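Long-range contacts in carbohydrate binding module E1 (PDB 5KLF), which binds carbohydrate, here beta-glucose units laid across one face of a small beta-sandwich, and probably serves to hold an enzyme on its glucan substrate: residues G38-G43 against V92-W97; D29-N34 against I81-A86. All coordinates share one frame; numbering follows the deposited sequence.

Interaction 1 (G38-G43 against V92-W97). With BGC (beta-D-glucopyranose), chain B; BGC (beta-D-glucopyranose), chain C.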
loop_
_atom_site.group_PDB
_atom_site.type_symbol
_atom_site.label_atom_id
_atom_site.label_comp_id
_atom_site.label_asym_id
_atom_site.label_seq_id
_atom_site.Cartn_x
_atom_site.Cartn_y
_atom_site.Cartn_z
ATOM N N GLY A 38 -13.686 -5.734 -5.414
ATOM C CA GLY A 38 -13.337 -6.483 -4.226
ATOM C C GLY A 38 -12.694 -5.649 -3.126
ATOM O O GLY A 38 -12.923 -4.437 -2.983
ATOM N N THR A 39 -11.849 -6.315 -2.341
ATOM C CA THR A 39 -11.268 -5.748 -1.126
ATOM C C THR A 39 -9.753 -5.660 -1.260
ATOM O O THR A 39 -9.104 -6.648 -1.609
ATOM C CB THR A 39 -11.655 -6.608 0.099
ATOM O OG1 THR A 39 -13.087 -6.623 0.242
ATOM C CG2 THR A 39 -11.046 -6.070 1.367
ATOM N N LEU A 40 -9.189 -4.482 -0.953
ATOM C CA LEU A 40 -7.738 -4.300 -1.022
ATOM C C LEU A 40 -7.013 -5.198 -0.026
ATOM O O LEU A 40 -7.462 -5.361 1.111
ATOM C CB LEU A 40 -7.378 -2.841 -0.701
ATOM C CG LEU A 40 -5.908 -2.408 -0.724
ATOM C CD1 LEU A 40 -5.368 -2.481 -2.165
ATOM C CD2 LEU A 40 -5.827 -0.994 -0.156
ATOM N N GLN A 41 -5.846 -5.728 -0.440
ATOM C CA GLN A 41 -4.973 -6.521 0.415
ATOM C C GLN A 41 -3.556 -5.991 0.269
ATOM O O GLN A 41 -3.130 -5.693 -0.850
ATOM C CB GLN A 41 -5.012 -8.006 0.004
ATOM C CG GLN A 41 -6.400 -8.479 -0.331
ATOM C CD GLN A 41 -7.239 -8.773 0.897
ATOM O OE1 GLN A 41 -6.708 -9.032 1.992
ATOM N NE2 GLN A 41 -8.565 -8.763 0.715
ATOM N N ILE A 42 -2.819 -5.879 1.389
ATOM C CA ILE A 42 -1.424 -5.426 1.371
ATOM C C ILE A 42 -0.593 -6.530 2.028
ATOM O O ILE A 42 -0.895 -6.942 3.150
ATOM C CB ILE A 42 -1.234 -4.088 2.098
ATOM C CG1 ILE A 42 -2.008 -2.965 1.398
ATOM C CG2 ILE A 42 0.295 -3.677 2.162
ATOM C CD1 ILE A 42 -2.002 -1.679 2.214
ATOM N N GLY A 43 0.398 -7.044 1.312
ATOM C CA GLY A 43 1.134 -8.218 1.772
ATOM C C GLY A 43 2.631 -8.035 1.725
ATOM O O GLY A 43 3.182 -7.529 0.740
ATOM N N VAL A 92 6.847 -5.609 -1.007
ATOM C CA VAL A 92 5.428 -5.584 -0.688
ATOM C C VAL A 92 4.657 -5.831 -1.967
ATOM O O VAL A 92 5.150 -5.527 -3.063
ATOM C CB VAL A 92 5.033 -4.221 -0.058
ATOM C CG1 VAL A 92 5.172 -3.096 -1.078
ATOM C CG2 VAL A 92 3.618 -4.243 0.549
ATOM N N LYS A 93 3.435 -6.376 -1.834
ATOM C CA LYS A 93 2.515 -6.389 -2.963
ATOM C C LYS A 93 1.140 -5.922 -2.528
ATOM O O LYS A 93 0.710 -6.115 -1.381
ATOM C CB LYS A 93 2.400 -7.741 -3.645
ATOM C CG LYS A 93 2.287 -8.902 -2.779
ATOM C CD LYS A 93 2.740 -10.124 -3.632
ATOM C CE LYS A 93 2.100 -11.381 -3.233
ATOM N NZ LYS A 93 2.674 -12.458 -4.104
ATOM N N PHE A 94 0.473 -5.273 -3.467
ATOM C CA PHE A 94 -0.935 -4.903 -3.366
ATOM C C PHE A 94 -1.747 -5.849 -4.237
ATOM O O PHE A 94 -1.317 -6.224 -5.341
ATOM C CB PHE A 94 -1.150 -3.462 -3.822
ATOM C CG PHE A 94 -0.436 -2.452 -2.949
ATOM C CD1 PHE A 94 0.919 -2.512 -2.751
ATOM C CD2 PHE A 94 -1.136 -1.461 -2.293
ATOM C CE1 PHE A 94 1.576 -1.611 -1.914
ATOM C CE2 PHE A 94 -0.455 -0.552 -1.455
ATOM C CZ PHE A 94 0.887 -0.622 -1.302
ATOM N N ASP A 95 -2.919 -6.235 -3.738
ATOM C CA ASP A 95 -3.802 -7.144 -4.458
ATOM C C ASP A 95 -5.240 -6.821 -4.063
ATOM O O ASP A 95 -5.502 -5.939 -3.238
ATOM C CB ASP A 95 -3.453 -8.623 -4.160
ATOM C CG ASP A 95 -3.753 -9.557 -5.329
ATOM O OD1 ASP A 95 -4.757 -9.366 -6.057
ATOM O OD2 ASP A 95 -2.947 -10.499 -5.524
ATOM N N ASN A 96 -6.185 -7.530 -4.679
ATOM C CA ASN A 96 -7.575 -7.346 -4.298
ATOM C C ASN A 96 -8.320 -8.620 -4.646
ATOM O O ASN A 96 -8.049 -9.237 -5.684
ATOM C CB ASN A 96 -8.228 -6.128 -4.992
ATOM C CG ASN A 96 -8.074 -6.161 -6.517
ATOM O OD1 ASN A 96 -7.028 -5.751 -7.063
ATOM N ND2 ASN A 96 -9.122 -6.642 -7.217
ATOM N N TRP A 97 -9.245 -9.010 -3.770
ATOM C CA TRP A 97 -10.113 -10.159 -4.036
ATOM C C TRP A 97 -11.331 -10.114 -3.129
ATOM O O TRP A 97 -11.485 -9.182 -2.335
ATOM C CB TRP A 97 -9.347 -11.463 -3.864
ATOM C CG TRP A 97 -8.764 -11.668 -2.480
ATOM C CD1 TRP A 97 -9.459 -11.900 -1.322
ATOM C CD2 TRP A 97 -7.372 -11.706 -2.133
ATOM N NE1 TRP A 97 -8.582 -12.060 -0.272
ATOM C CE2 TRP A 97 -7.296 -11.951 -0.748
ATOM C CE3 TRP A 97 -6.181 -11.558 -2.863
ATOM C CZ2 TRP A 97 -6.081 -12.036 -0.069
ATOM C CZ3 TRP A 97 -4.978 -11.636 -2.194
ATOM C CH2 TRP A 97 -4.934 -11.881 -0.806
ATOM O OXT TRP A 97 -12.192 -11.006 -3.188
HETATM C C2 BGC B . -6.807 -15.824 -3.797
HETATM C C3 BGC B . -8.113 -15.109 -4.116
HETATM C C4 BGC B . -9.217 -15.560 -3.142
HETATM C C5 BGC B . -8.698 -15.308 -1.701
HETATM C C6 BGC B . -9.652 -15.948 -0.684
HETATM C C1 BGC B . -6.407 -15.485 -2.346
HETATM O O2 BGC B . -5.821 -15.328 -4.662
HETATM O O3 BGC B . -8.466 -15.418 -5.436
HETATM O O4 BGC B . -10.351 -14.757 -3.394
HETATM O O5 BGC B . -7.436 -15.949 -1.509
HETATM O O6 BGC B . -9.049 -16.010 0.554
HETATM C C2 BGC C . 2.971 -15.356 -1.439
HETATM C C3 BGC C . 1.512 -14.954 -1.128
HETATM C C4 BGC C . 0.850 -16.070 -0.275
HETATM C C5 BGC C . 1.734 -16.282 0.974
HETATM C C6 BGC C . 1.234 -17.455 1.814
HETATM C C1 BGC C . 3.694 -15.615 -0.088
HETATM O O2 BGC C . 3.597 -14.277 -2.065
HETATM O O3 BGC C . 0.856 -14.800 -2.366
HETATM O O4 BGC C . -0.398 -15.588 0.121
HETATM O O5 BGC C . 3.030 -16.647 0.573
HETATM O O6 BGC C . 2.150 -17.649 2.850
#
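The indole of Trp97 lies between the side-chain amide of Gln41 and a sugar. On one face the Gln41 amide stacks flat, its plane 3° from that of the ring, and Gln41 CG sits 3.5 Å from the centroid of the six-membered ring in a CH-pi contact. A bend at chi2 (-79°) lays the amide along the indole; its OE1 bonds to Thr70 and its NE2 to Thr39 O (3.2 Å), which Trp97 N reaches from the other face of the carbonyl. Over the opposite indole face lies the glucose of chain B, with C5 3.5 Å from Trp97 CD1, the aromatic platform common in carbohydrate-binding modules. Were the indole lost to an alanine here, this glucose would probably lose its platform and the Gln41 amide its stacking partner. Farther along, the extended Lys93 reaches the glucose of chain C, NZ to O2 at 2.9 Å. On the other side of the sheet, Ile42 CG1 covers one face of the Phe94 ring, 4.0 Å from CE2, while Leu40 CD1 lies at its edge. These antiparallel strands are central in their sheet, flanked by strands 67-71 and 23-25; Trp68 meets Trp97 edge-to-face.

Interaction 2 (D29-N34 against I81-A86)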
loop_
_atom_site.group_PDB
_atom_site.type_symbol
_atom_site.label_atom_id
_atom_site.label_comp_id
_atom_site.label_asym_id
_atom_site.label_seq_id
_atom_site.Cartn_x
_atom_site.Cartn_y
_atom_site.Cartn_z
ATOM N N ASP A 29 7.260 6.558 0.368
ATOM C CA ASP A 29 6.779 6.311 -0.977
ATOM C C ASP A 29 5.296 6.645 -1.049
ATOM O O ASP A 29 4.568 6.551 -0.061
ATOM C CB ASP A 29 6.972 4.839 -1.378
ATOM C CG ASP A 29 8.393 4.514 -1.839
ATOM O OD1 ASP A 29 9.204 5.435 -2.137
ATOM O OD2 ASP A 29 8.659 3.285 -1.927
ATOM N N CYS A 30 4.839 6.981 -2.250
ATOM C CA CYS A 30 3.430 7.277 -2.511
ATOM C C CYS A 30 3.069 6.430 -3.709
ATOM O O CYS A 30 3.535 6.717 -4.810
ATOM C CB CYS A 30 3.240 8.752 -2.832
ATOM S SG CYS A 30 1.560 9.178 -3.408
ATOM N N ILE A 31 2.250 5.394 -3.513
ATOM C CA ILE A 31 2.086 4.336 -4.508
ATOM C C ILE A 31 0.695 4.428 -5.130
ATOM O O ILE A 31 -0.311 4.545 -4.411
ATOM C CB ILE A 31 2.344 2.976 -3.846
ATOM C CG1 ILE A 31 3.803 2.946 -3.336
ATOM C CG2 ILE A 31 2.061 1.805 -4.827
ATOM C CD1 ILE A 31 3.866 2.305 -2.022
ATOM N N LYS A 32 0.640 4.447 -6.470
ATOM C CA LYS A 32 -0.636 4.363 -7.178
ATOM C C LYS A 32 -1.024 2.892 -7.329
ATOM O O LYS A 32 -0.184 2.057 -7.680
ATOM C CB LYS A 32 -0.534 5.009 -8.554
ATOM C CG LYS A 32 -1.801 4.875 -9.370
ATOM C CD LYS A 32 -1.680 5.665 -10.669
ATOM C CE LYS A 32 -2.939 5.435 -11.563
ATOM N NZ LYS A 32 -2.755 6.197 -12.830
ATOM N N TYR A 33 -2.292 2.575 -7.069
ATOM C CA TYR A 33 -2.785 1.211 -7.269
ATOM C C TYR A 33 -4.232 1.275 -7.716
ATOM O O TYR A 33 -5.057 1.897 -7.045
ATOM C CB TYR A 33 -2.706 0.374 -5.984
ATOM C CG TYR A 33 -3.181 -1.044 -6.218
ATOM C CD1 TYR A 33 -2.502 -1.868 -7.117
ATOM C CD2 TYR A 33 -4.317 -1.545 -5.591
ATOM C CE1 TYR A 33 -2.927 -3.181 -7.359
ATOM C CE2 TYR A 33 -4.757 -2.884 -5.821
ATOM C CZ TYR A 33 -4.046 -3.680 -6.709
ATOM O OH TYR A 33 -4.433 -4.982 -6.976
ATOM N N ASN A 34 -4.547 0.638 -8.842
ATOM C CA ASN A 34 -5.926 0.619 -9.298
ATOM C C ASN A 34 -6.556 -0.665 -8.786
ATOM O O ASN A 34 -6.084 -1.762 -9.113
ATOM C CB ASN A 34 -6.011 0.702 -10.820
ATOM C CG ASN A 34 -7.423 0.719 -11.302
ATOM O OD1 ASN A 34 -8.056 -0.337 -11.447
ATOM N ND2 ASN A 34 -7.938 1.920 -11.579
ATOM N N ILE A 81 -1.507 5.379 -1.998
ATOM C CA ILE A 81 -1.215 4.762 -0.715
ATOM C C ILE A 81 0.164 5.234 -0.282
ATOM O O ILE A 81 1.168 4.929 -0.946
ATOM C CB ILE A 81 -1.288 3.236 -0.798
ATOM C CG1 ILE A 81 -2.630 2.870 -1.430
ATOM C CG2 ILE A 81 -1.069 2.659 0.588
ATOM C CD1 ILE A 81 -2.824 1.465 -1.747
ATOM N N LYS A 82 0.213 5.984 0.828
ATOM C CA LYS A 82 1.457 6.530 1.358
ATOM C C LYS A 82 2.001 5.539 2.370
ATOM O O LYS A 82 1.263 5.093 3.249
ATOM C CB LYS A 82 1.233 7.873 2.046
ATOM C CG LYS A 82 2.573 8.470 2.542
ATOM C CD LYS A 82 2.457 9.853 3.146
ATOM C CE LYS A 82 3.884 10.331 3.535
ATOM N NZ LYS A 82 3.853 11.614 4.336
ATOM N N ILE A 83 3.286 5.201 2.252
ATOM C CA ILE A 83 3.961 4.385 3.261
ATOM C C ILE A 83 4.403 5.333 4.370
ATOM O O ILE A 83 5.345 6.103 4.213
ATOM C CB ILE A 83 5.141 3.612 2.670
ATOM C CG1 ILE A 83 4.646 2.867 1.424
ATOM C CG2 ILE A 83 5.777 2.696 3.743
ATOM C CD1 ILE A 83 5.496 1.713 1.022
ATOM N N VAL A 84 3.691 5.296 5.493
ATOM C CA VAL A 84 3.927 6.239 6.572
ATOM C C VAL A 84 5.155 5.857 7.363
ATOM O O VAL A 84 5.929 6.726 7.799
ATOM C CB VAL A 84 2.673 6.304 7.466
ATOM C CG1 VAL A 84 2.909 7.195 8.660
ATOM C CG2 VAL A 84 1.489 6.806 6.659
ATOM N N SER A 85 5.344 4.560 7.602
ATOM C CA SER A 85 6.416 4.138 8.486
ATOM C C SER A 85 6.955 2.831 7.976
ATOM O O SER A 85 6.196 2.007 7.482
ATOM C CB SER A 85 5.899 3.933 9.916
ATOM O OG SER A 85 6.996 4.010 10.803
ATOM N N ALA A 86 8.269 2.643 8.121
ATOM C CA ALA A 86 8.927 1.372 7.861
ATOM C C ALA A 86 10.395 1.585 8.189
ATOM O O ALA A 86 10.964 2.611 7.800
ATOM C CB ALA A 86 8.766 0.904 6.410
#
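Two neighbouring antiparallel strands of a beta-sandwich sheet meet here, 30-34 beside 81-86, and their short axes come within 4.7 Å at an angle of 148°. Ile31 and Ile81 form the hydrogen-bonded pair: Ile31 N gives to Ile81 O and Ile81 N to Ile31 O, both at 2.8 Å. The two bonds differ in approach, since Ile81 N lies in the plane of the carbonyl it meets, whereas Ile31 N stands above its own acceptor's plane. Two residues on, Ile83 N bonds to Asp29 O at 3.0 Å and a nearly straight 166°, continuing the pairing past the non-hydrogen-bonded pair Cys30 and Lys82.

The alternation sorts the side chains. Ile31 and Ile81 point into the sandwich, where branched, wholly apolar chains suit a buried interface: Ile31 also touches Phe23, and Ile81 touches Tyr52. Cys30 and Lys82 occupy the other face. Cys30 is joined to Cys8 by a disulfide, which ties the N-terminal segment to this strand, and the extended Lys82 carries its NZ to Ala6 O, while its CG passes 3.8 Å from Asp29 O. Asp29, buried at the strand's start, has a carboxylate well supplied with partners: OD2 makes a salt bridge to Lys15 and accepts from Val26 N, and OD1 takes the amide of Asn14. Such a shell probably stabilises its negative charge. Beyond the pairing, Val84 and Ser85 both face Ser51 in a classic beta bulge. The side chains of Ile31 and Ile83 cross obliquely, with Ile31 CD1 3.5 Å from Ile83 CD1.

How the interactions relate
Interactions 1 and 2 lie in the two facing sheets of the sandwich, their centres about 13 Å apart. Their segments alternate along the chain: strand 30-35 is followed by 40-44, and 77-86 by 90-96, so each consecutive pair passes from one sheet to the other. The contacts meet in the shared core. Tyr33 OH reaches Asn96 OD1 at 2.7 Å, probably as a hydrogen bond, the Tyr33 ring packs on Leu40, and Ile81 rests against Phe94. Interaction 1 thus has one side turned to the bound glucose units and the other to the core, where the sheet holding interaction 2 backs the sugar-binding surface.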